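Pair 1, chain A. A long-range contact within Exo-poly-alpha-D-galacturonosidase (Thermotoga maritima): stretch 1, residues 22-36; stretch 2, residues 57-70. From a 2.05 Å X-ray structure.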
# COMPACT_ATOMS: atom_id res chain seq x y z
N GLN A 22 31.45 6.93 -42.49
CA GLN A 22 32.84 6.80 -42.93
C GLN A 22 33.38 8.19 -43.22
O GLN A 22 32.75 8.99 -43.92
CB GLN A 22 32.95 5.91 -44.18
CG GLN A 22 32.92 4.40 -43.92
CD GLN A 22 34.13 3.90 -43.13
OE1 GLN A 22 35.27 4.01 -43.57
NE2 GLN A 22 33.87 3.34 -41.95
N ILE A 23 34.54 8.49 -42.63
CA ILE A 23 35.23 9.76 -42.85
C ILE A 23 36.61 9.44 -43.39
O ILE A 23 37.37 8.71 -42.74
CB ILE A 23 35.33 10.61 -41.54
CG1 ILE A 23 33.95 10.93 -40.95
CG2 ILE A 23 36.17 11.86 -41.76
CD1 ILE A 23 33.07 11.87 -41.79
N PRO A 24 36.95 9.97 -44.59
CA PRO A 24 38.26 9.72 -45.21
C PRO A 24 39.43 9.92 -44.25
O PRO A 24 39.40 10.84 -43.42
CB PRO A 24 38.31 10.76 -46.34
CG PRO A 24 36.89 10.98 -46.70
CD PRO A 24 36.11 10.84 -45.42
N ASP A 25 40.44 9.05 -44.35
CA ASP A 25 41.63 9.14 -43.51
C ASP A 25 42.53 10.26 -44.03
O ASP A 25 43.39 10.04 -44.90
CB ASP A 25 42.37 7.80 -43.47
CG ASP A 25 43.33 7.70 -42.29
OD1 ASP A 25 42.98 8.16 -41.18
OD2 ASP A 25 44.43 7.14 -42.46
N ARG A 26 42.33 11.46 -43.49
CA ARG A 26 42.93 12.68 -43.99
C ARG A 26 42.55 13.78 -43.01
O ARG A 26 41.40 13.85 -42.58
CB ARG A 26 42.36 12.99 -45.38
CG ARG A 26 43.18 13.90 -46.25
CD ARG A 26 42.45 14.23 -47.56
NE ARG A 26 42.45 13.12 -48.52
CZ ARG A 26 41.37 12.48 -48.95
NH1 ARG A 26 40.15 12.82 -48.53
NH2 ARG A 26 41.49 11.49 -49.82
N GLU A 27 43.51 14.63 -42.64
CA GLU A 27 43.25 15.71 -41.69
C GLU A 27 44.06 16.98 -41.93
O GLU A 27 45.22 16.94 -42.34
CB GLU A 27 43.45 15.23 -40.24
CG GLU A 27 44.88 14.85 -39.88
CD GLU A 27 45.03 14.36 -38.44
OE1 GLU A 27 46.08 14.63 -37.84
OE2 GLU A 27 44.10 13.70 -37.92
N VAL A 28 43.43 18.13 -41.67
CA VAL A 28 44.13 19.41 -41.67
C VAL A 28 43.85 20.15 -40.36
O VAL A 28 42.82 19.92 -39.72
CB VAL A 28 43.78 20.28 -42.90
CG1 VAL A 28 44.94 21.20 -43.24
CG2 VAL A 28 43.47 19.42 -44.12
N ASN A 29 44.78 21.01 -39.95
CA ASN A 29 44.67 21.77 -38.71
C ASN A 29 44.26 23.22 -38.99
O ASN A 29 44.80 23.86 -39.90
CB ASN A 29 46.01 21.74 -37.97
CG ASN A 29 45.90 22.17 -36.51
OD1 ASN A 29 45.43 23.27 -36.21
ND2 ASN A 29 46.35 21.30 -35.61
N LEU A 30 43.31 23.72 -38.20
CA LEU A 30 42.76 25.07 -38.38
C LEU A 30 43.80 26.19 -38.29
O LEU A 30 43.64 27.24 -38.92
CB LEU A 30 41.62 25.33 -37.39
CG LEU A 30 40.79 26.59 -37.64
CD1 LEU A 30 39.93 26.45 -38.89
CD2 LEU A 30 39.94 26.96 -36.44
N LEU A 31 44.85 25.97 -37.51
CA LEU A 31 45.93 26.95 -37.34
C LEU A 31 46.79 27.12 -38.59
O LEU A 31 47.62 28.04 -38.65
CB LEU A 31 46.81 26.59 -36.13
CG LEU A 31 46.19 26.65 -34.73
CD1 LEU A 31 47.19 26.14 -33.72
CD2 LEU A 31 45.74 28.06 -34.37
N ASP A 32 46.60 26.25 -39.57
CA ASP A 32 47.30 26.36 -40.85
C ASP A 32 46.53 27.25 -41.84
O ASP A 32 46.91 27.36 -43.01
CB ASP A 32 47.57 24.97 -41.45
CG ASP A 32 48.44 24.10 -40.55
OD1 ASP A 32 49.50 24.57 -40.09
OD2 ASP A 32 48.07 22.93 -40.31
N PHE A 33 45.46 27.88 -41.36
CA PHE A 33 44.62 28.72 -42.21
C PHE A 33 44.36 30.11 -41.61
O PHE A 33 43.31 30.72 -41.86
CB PHE A 33 43.30 28.01 -42.54
CG PHE A 33 43.49 26.72 -43.29
CD1 PHE A 33 43.57 26.71 -44.67
CD2 PHE A 33 43.58 25.51 -42.60
CE1 PHE A 33 43.74 25.52 -45.37
CE2 PHE A 33 43.76 24.32 -43.29
CZ PHE A 33 43.84 24.32 -44.68
N GLY A 34 45.31 30.61 -40.83
CA GLY A 34 45.26 31.97 -40.32
C GLY A 34 44.49 32.17 -39.02
O GLY A 34 44.42 33.29 -38.51
N ALA A 35 43.91 31.09 -38.49
CA ALA A 35 43.17 31.15 -37.23
C ALA A 35 44.08 31.35 -36.03
O ALA A 35 45.26 31.01 -36.06
CB ALA A 35 42.35 29.88 -37.05
N ARG A 36 43.51 31.91 -34.97
CA ARG A 36 44.19 32.08 -33.69
C ARG A 36 43.19 31.79 -32.57
O ARG A 36 42.05 32.25 -32.60
CB ARG A 36 44.74 33.50 -33.56
CG ARG A 36 45.94 33.62 -32.63
CD ARG A 36 46.95 34.63 -33.16
NE ARG A 36 47.45 34.21 -34.47
CZ ARG A 36 48.10 34.99 -35.34
NH1 ARG A 36 48.36 36.26 -35.04
NH2 ARG A 36 48.49 34.49 -36.50
N GLN A 57 39.94 17.54 -51.65
CA GLN A 57 40.60 16.23 -51.66
C GLN A 57 39.61 15.06 -51.52
O GLN A 57 39.97 13.91 -51.78
CB GLN A 57 41.66 16.17 -50.56
CG GLN A 57 42.85 17.09 -50.78
CD GLN A 57 43.69 17.28 -49.53
OE1 GLN A 57 44.76 16.69 -49.39
NE2 GLN A 57 43.20 18.09 -48.60
N GLY A 58 38.38 15.36 -51.11
CA GLY A 58 37.33 14.35 -50.97
C GLY A 58 36.82 14.16 -49.54
O GLY A 58 36.09 13.21 -49.25
N GLY A 59 37.22 15.07 -48.66
CA GLY A 59 36.78 15.03 -47.26
C GLY A 59 37.88 14.70 -46.28
O GLY A 59 39.04 14.51 -46.65
N GLY A 60 37.51 14.62 -45.00
CA GLY A 60 38.45 14.33 -43.93
C GLY A 60 38.12 15.05 -42.65
O GLY A 60 36.99 15.53 -42.48
N ARG A 61 39.11 15.14 -41.76
CA ARG A 61 38.94 15.73 -40.43
C ARG A 61 39.55 17.13 -40.34
O ARG A 61 40.68 17.36 -40.77
CB ARG A 61 39.56 14.83 -39.34
CG ARG A 61 39.09 13.35 -39.37
CD ARG A 61 39.68 12.49 -38.23
NE ARG A 61 41.14 12.39 -38.29
CZ ARG A 61 41.82 11.44 -38.94
NH1 ARG A 61 41.20 10.48 -39.61
NH2 ARG A 61 43.15 11.45 -38.91
N LEU A 62 38.77 18.07 -39.80
CA LEU A 62 39.26 19.41 -39.49
C LEU A 62 39.52 19.49 -37.99
O LEU A 62 38.60 19.41 -37.18
CB LEU A 62 38.25 20.49 -39.94
CG LEU A 62 38.41 21.96 -39.51
CD1 LEU A 62 39.82 22.50 -39.76
CD2 LEU A 62 37.38 22.85 -40.16
N ILE A 63 40.79 19.65 -37.62
CA ILE A 63 41.17 19.70 -36.22
C ILE A 63 41.16 21.13 -35.69
O ILE A 63 41.87 22.00 -36.19
CB ILE A 63 42.55 19.00 -35.97
CG1 ILE A 63 42.44 17.50 -36.24
CG2 ILE A 63 43.04 19.25 -34.54
CD1 ILE A 63 43.76 16.82 -36.53
N VAL A 64 40.32 21.36 -34.69
CA VAL A 64 40.27 22.62 -33.95
C VAL A 64 40.95 22.37 -32.60
O VAL A 64 40.35 21.76 -31.71
CB VAL A 64 38.81 23.11 -33.72
CG1 VAL A 64 38.80 24.46 -33.01
CG2 VAL A 64 38.04 23.17 -35.03
N PRO A 65 42.20 22.85 -32.44
CA PRO A 65 42.97 22.56 -31.22
C PRO A 65 42.57 23.43 -30.03
O PRO A 65 41.59 24.19 -30.11
CB PRO A 65 44.41 22.86 -31.65
CG PRO A 65 44.29 23.89 -32.71
CD PRO A 65 42.95 23.70 -33.38
N GLU A 66 43.32 23.30 -28.93
CA GLU A 66 43.17 24.14 -27.74
C GLU A 66 43.09 25.63 -28.10
O GLU A 66 43.75 26.09 -29.05
CB GLU A 66 44.35 23.89 -26.79
CG GLU A 66 44.55 24.91 -25.65
CD GLU A 66 46.02 25.05 -25.22
OE1 GLU A 66 46.90 25.20 -26.11
OE2 GLU A 66 46.31 25.01 -24.01
N GLY A 67 42.28 26.37 -27.35
CA GLY A 67 42.12 27.82 -27.54
C GLY A 67 40.66 28.18 -27.70
O GLY A 67 39.79 27.30 -27.71
N VAL A 68 40.38 29.48 -27.79
CA VAL A 68 39.03 29.96 -28.10
C VAL A 68 39.04 30.59 -29.50
O VAL A 68 39.80 31.52 -29.77
CB VAL A 68 38.49 30.97 -27.04
CG1 VAL A 68 37.05 31.37 -27.37
CG2 VAL A 68 38.55 30.37 -25.63
N PHE A 69 38.19 30.05 -30.37
CA PHE A 69 38.16 30.45 -31.78
C PHE A 69 36.86 31.19 -32.13
O PHE A 69 35.78 30.59 -32.15
CB PHE A 69 38.36 29.23 -32.68
CG PHE A 69 39.73 28.62 -32.57
CD1 PHE A 69 40.75 29.03 -33.42
CD2 PHE A 69 40.01 27.64 -31.62
CE1 PHE A 69 42.03 28.48 -33.33
CE2 PHE A 69 41.28 27.09 -31.52
CZ PHE A 69 42.29 27.50 -32.37
N LEU A 70 36.99 32.49 -32.40
CA LEU A 70 35.85 33.33 -32.78
C LEU A 70 35.53 33.17 -34.25
O LEU A 70 36.42 33.21 -35.09
CB LEU A 70 36.13 34.81 -32.49
CG LEU A 70 36.29 35.30 -31.04
CD1 LEU A 70 36.28 36.82 -31.00
CD2 LEU A 70 35.21 34.74 -30.13
O HOH W 1 39.67 33.67 -31.76

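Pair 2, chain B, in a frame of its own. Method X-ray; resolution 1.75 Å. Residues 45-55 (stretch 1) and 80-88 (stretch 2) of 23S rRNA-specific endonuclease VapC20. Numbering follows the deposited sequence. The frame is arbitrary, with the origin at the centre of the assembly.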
# COMPACT_ATOMS: atom_id res chain seq x y z
N PRO B 45 26.78 -0.56 0.80
CA PRO B 45 26.61 0.89 0.98
C PRO B 45 25.33 1.46 0.37
O PRO B 45 24.80 2.45 0.89
CB PRO B 45 27.83 1.47 0.27
CG PRO B 45 28.24 0.42 -0.71
CD PRO B 45 27.97 -0.87 -0.01
N VAL B 46 24.85 0.87 -0.72
CA VAL B 46 23.66 1.40 -1.39
C VAL B 46 22.39 0.66 -0.96
O VAL B 46 22.19 -0.50 -1.30
CB VAL B 46 23.81 1.31 -2.92
CG1 VAL B 46 22.62 1.96 -3.60
CG2 VAL B 46 25.11 1.98 -3.36
N VAL B 47 21.54 1.36 -0.22
CA VAL B 47 20.34 0.76 0.34
C VAL B 47 19.08 1.50 -0.12
O VAL B 47 18.90 2.68 0.16
CB VAL B 47 20.39 0.75 1.88
CG1 VAL B 47 19.12 0.15 2.46
CG2 VAL B 47 21.61 -0.03 2.35
N MET B 48 18.21 0.78 -0.82
CA MET B 48 17.03 1.39 -1.41
C MET B 48 15.74 0.73 -0.91
O MET B 48 15.74 -0.45 -0.57
CB MET B 48 17.10 1.30 -2.93
CG MET B 48 16.03 2.09 -3.67
SD MET B 48 16.28 1.99 -5.45
CE MET B 48 17.97 2.56 -5.60
N THR B 49 14.67 1.51 -0.85
CA THR B 49 13.34 0.97 -0.60
C THR B 49 12.35 1.84 -1.37
O THR B 49 12.76 2.65 -2.20
CB THR B 49 13.01 0.92 0.92
OG1 THR B 49 11.84 0.12 1.13
CG2 THR B 49 12.80 2.32 1.50
N SER B 50 11.05 1.67 -1.12
CA SER B 50 10.06 2.45 -1.86
C SER B 50 9.01 3.08 -0.95
O SER B 50 8.87 2.68 0.21
CB SER B 50 9.36 1.59 -2.91
OG SER B 50 8.36 0.78 -2.31
N ASN B 51 8.27 4.04 -1.48
CA ASN B 51 7.20 4.68 -0.73
C ASN B 51 6.11 3.66 -0.38
O ASN B 51 5.58 3.69 0.73
CB ASN B 51 6.61 5.86 -1.51
CG ASN B 51 6.09 5.45 -2.88
OD1 ASN B 51 6.70 4.64 -3.58
ND2 ASN B 51 4.96 6.03 -3.28
N HIS B 52 5.81 2.75 -1.30
CA HIS B 52 4.79 1.74 -1.03
C HIS B 52 5.23 0.81 0.09
O HIS B 52 4.42 0.43 0.94
CB HIS B 52 4.48 0.94 -2.30
CG HIS B 52 3.70 1.70 -3.32
ND1 HIS B 52 2.36 2.01 -3.17
CD2 HIS B 52 4.06 2.22 -4.52
CE1 HIS B 52 1.94 2.68 -4.22
NE2 HIS B 52 2.95 2.83 -5.05
N VAL B 53 6.51 0.44 0.10
CA VAL B 53 7.04 -0.44 1.13
C VAL B 53 7.01 0.24 2.50
O VAL B 53 6.58 -0.36 3.49
CB VAL B 53 8.48 -0.89 0.81
CG1 VAL B 53 9.17 -1.42 2.07
CG2 VAL B 53 8.47 -1.94 -0.28
N LEU B 54 7.45 1.49 2.56
CA LEU B 54 7.47 2.21 3.83
C LEU B 54 6.05 2.35 4.37
O LEU B 54 5.81 2.20 5.56
CB LEU B 54 8.11 3.59 3.68
CG LEU B 54 9.64 3.61 3.57
CD1 LEU B 54 10.17 5.05 3.63
CD2 LEU B 54 10.26 2.76 4.67
N GLY B 55 5.11 2.62 3.47
CA GLY B 55 3.71 2.70 3.86
C GLY B 55 3.21 1.39 4.43
O GLY B 55 2.54 1.38 5.46
N THR B 80 19.17 10.10 5.23
CA THR B 80 20.11 10.55 4.20
C THR B 80 20.91 9.36 3.69
O THR B 80 21.70 9.48 2.76
CB THR B 80 21.07 11.61 4.74
OG1 THR B 80 21.80 11.07 5.86
CG2 THR B 80 20.32 12.86 5.19
N VAL B 81 20.68 8.20 4.30
CA VAL B 81 21.44 6.99 3.99
C VAL B 81 20.62 6.01 3.15
O VAL B 81 21.11 5.44 2.18
CB VAL B 81 21.91 6.30 5.28
CG1 VAL B 81 22.45 4.92 4.99
CG2 VAL B 81 22.96 7.15 5.97
N VAL B 82 19.36 5.82 3.53
CA VAL B 82 18.47 4.96 2.78
C VAL B 82 17.79 5.74 1.66
O VAL B 82 17.18 6.78 1.91
CB VAL B 82 17.40 4.32 3.68
CG1 VAL B 82 16.43 3.49 2.85
CG2 VAL B 82 18.06 3.47 4.76
N ARG B 83 17.91 5.25 0.43
CA ARG B 83 17.27 5.87 -0.71
C ARG B 83 15.82 5.41 -0.81
O ARG B 83 15.55 4.22 -0.93
CB ARG B 83 18.02 5.54 -2.00
CG ARG B 83 19.52 5.73 -1.89
CD ARG B 83 20.20 5.58 -3.24
NE ARG B 83 21.66 5.64 -3.13
CZ ARG B 83 22.49 5.71 -4.16
NH1 ARG B 83 23.80 5.76 -3.96
NH2 ARG B 83 22.01 5.75 -5.40
N VAL B 84 14.89 6.35 -0.76
CA VAL B 84 13.48 6.01 -0.81
C VAL B 84 12.89 6.41 -2.16
O VAL B 84 12.68 7.59 -2.44
CB VAL B 84 12.68 6.69 0.31
CG1 VAL B 84 11.23 6.26 0.25
CG2 VAL B 84 13.29 6.35 1.67
N GLU B 85 12.64 5.41 -3.00
CA GLU B 85 12.11 5.64 -4.34
C GLU B 85 10.60 5.84 -4.32
O GLU B 85 9.87 4.99 -3.83
CB GLU B 85 12.47 4.46 -5.25
CG GLU B 85 11.86 4.51 -6.64
CD GLU B 85 12.63 5.42 -7.58
OE1 GLU B 85 13.72 5.89 -7.20
OE2 GLU B 85 12.15 5.64 -8.71
N HIS B 86 10.14 6.98 -4.83
CA HIS B 86 8.72 7.19 -5.06
C HIS B 86 8.34 6.56 -6.40
O HIS B 86 8.76 7.04 -7.46
CB HIS B 86 8.35 8.68 -5.05
CG HIS B 86 6.92 8.94 -5.41
ND1 HIS B 86 5.92 9.03 -4.47
CD2 HIS B 86 6.32 9.11 -6.62
CE1 HIS B 86 4.76 9.26 -5.08
NE2 HIS B 86 4.98 9.31 -6.38
N VAL B 87 7.56 5.49 -6.36
CA VAL B 87 7.19 4.78 -7.57
C VAL B 87 6.37 5.68 -8.49
O VAL B 87 5.31 6.17 -8.10
CB VAL B 87 6.40 3.50 -7.26
CG1 VAL B 87 6.10 2.74 -8.54
CG2 VAL B 87 7.18 2.62 -6.29
N THR B 88 6.87 5.92 -9.69
CA THR B 88 6.21 6.80 -10.65
C THR B 88 4.96 6.17 -11.23
O THR B 88 4.75 4.96 -11.11
CB THR B 88 7.16 7.18 -11.80
OG1 THR B 88 7.44 6.01 -12.59
CG2 THR B 88 8.46 7.75 -11.26
O HOH W 2 22.36 3.87 0.75
O HOH W 3 3.89 5.82 -5.85

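Two parallel strands joined by backbone hydrogen bonds can carry quite different side chains, and the two pairs compared here illustrate the point. In each, a short strand runs into a helical turn (a 3-10 segment in pair 1, an α-helix in pair 2) while a second strand lies alongside it, the two directions differing by 22° in pair 1 and 30° in pair 2. Fourteen central residues superpose with an RMSD of 0.9 Å.

The common scaffold is a ladder of four bonds. In pair 1, A:Arg61 N donates to A:Arg26 O (2.8 Å), A:Val28 N to A:Arg61 O (3.0 Å), A:Ile63 N to A:Val28 O (2.9 Å) and A:Leu30 N to A:Ile63 O (3.0 Å). Pair 2 repeats each rung at the matched position: B:Arg83 N to B:Val47 O (2.8 Å), B:Thr49 N to B:Arg83 O (2.9 Å), B:Glu85 N to B:Thr49 O (2.9 Å) and B:Asn51 N to B:Glu85 O (3.0 Å). Because only main-chain atoms take part, the same register occurs with very different side chains.

On one face of the sheet, A:Glu27 and A:Arg61 match B:Met48 and B:Arg83. Both pairs have an arginine here, used differently. In pair 1 its guanidinium edge meets acids: A:Arg61 NH2 forms a salt bridge with A:Glu27 OE2 at 2.6 Å, and A:Arg61 NH1 makes a longer one, with a weak hydrogen bond, to A:Asp25 OD1 at 3.3 Å. At the positions of A:Glu27 and A:Asp25, pair 2 has B:Met48 and B:Val46, and B:Val46 CG1 lies over the guanidinium face, 3.8 Å from B:Arg83 CZ. Further along this face, A:Asn29 and A:Ile63 correspond to B:Ser50 and B:Glu85. A:Asn29 OD1 accepts from A:Leu31 N (3.1 Å), whereas B:Ser50 OG caps the helix by accepting from B:Val53 N (3.1 Å); each polar side chain thus secures the turn that follows its strand.

The other face carries A:Val28 and A:Leu62, matched by B:Thr49 and B:Val84. The longer leucine reaches A:Leu30, with CD1 of A:Leu62 4.0 Å from CD1 of A:Leu30. The shorter B:Val84 packs against B:Leu54 of the helix, its CG1 3.7 Å from B:Leu54 CD1.

A clear divergence comes at A:Leu30 and B:Asn51. A:Leu30 points toward the second stretch and packs against apolar groups, its CD2 3.7 Å from A:Phe69 CD1. B:Asn51 starts sideways, but its end turns inward, and B:Val87 N donates to B:Asn51 OD1 at 3.0 Å, a fifth bond across the stretches. The proline matched to B:Val87, A:Pro65, has no amide hydrogen to offer; its CG lies 3.8 Å from A:Leu31 CD1. At the equivalent place in pair 2, B:Val87 CG2 sits at the ring edge of B:His52, 3.6 Å from CD2. One backbone frame accommodates either kind of solution, with pair 1 the more polar around its arginine and pair 2 the more polar at B:Asn51.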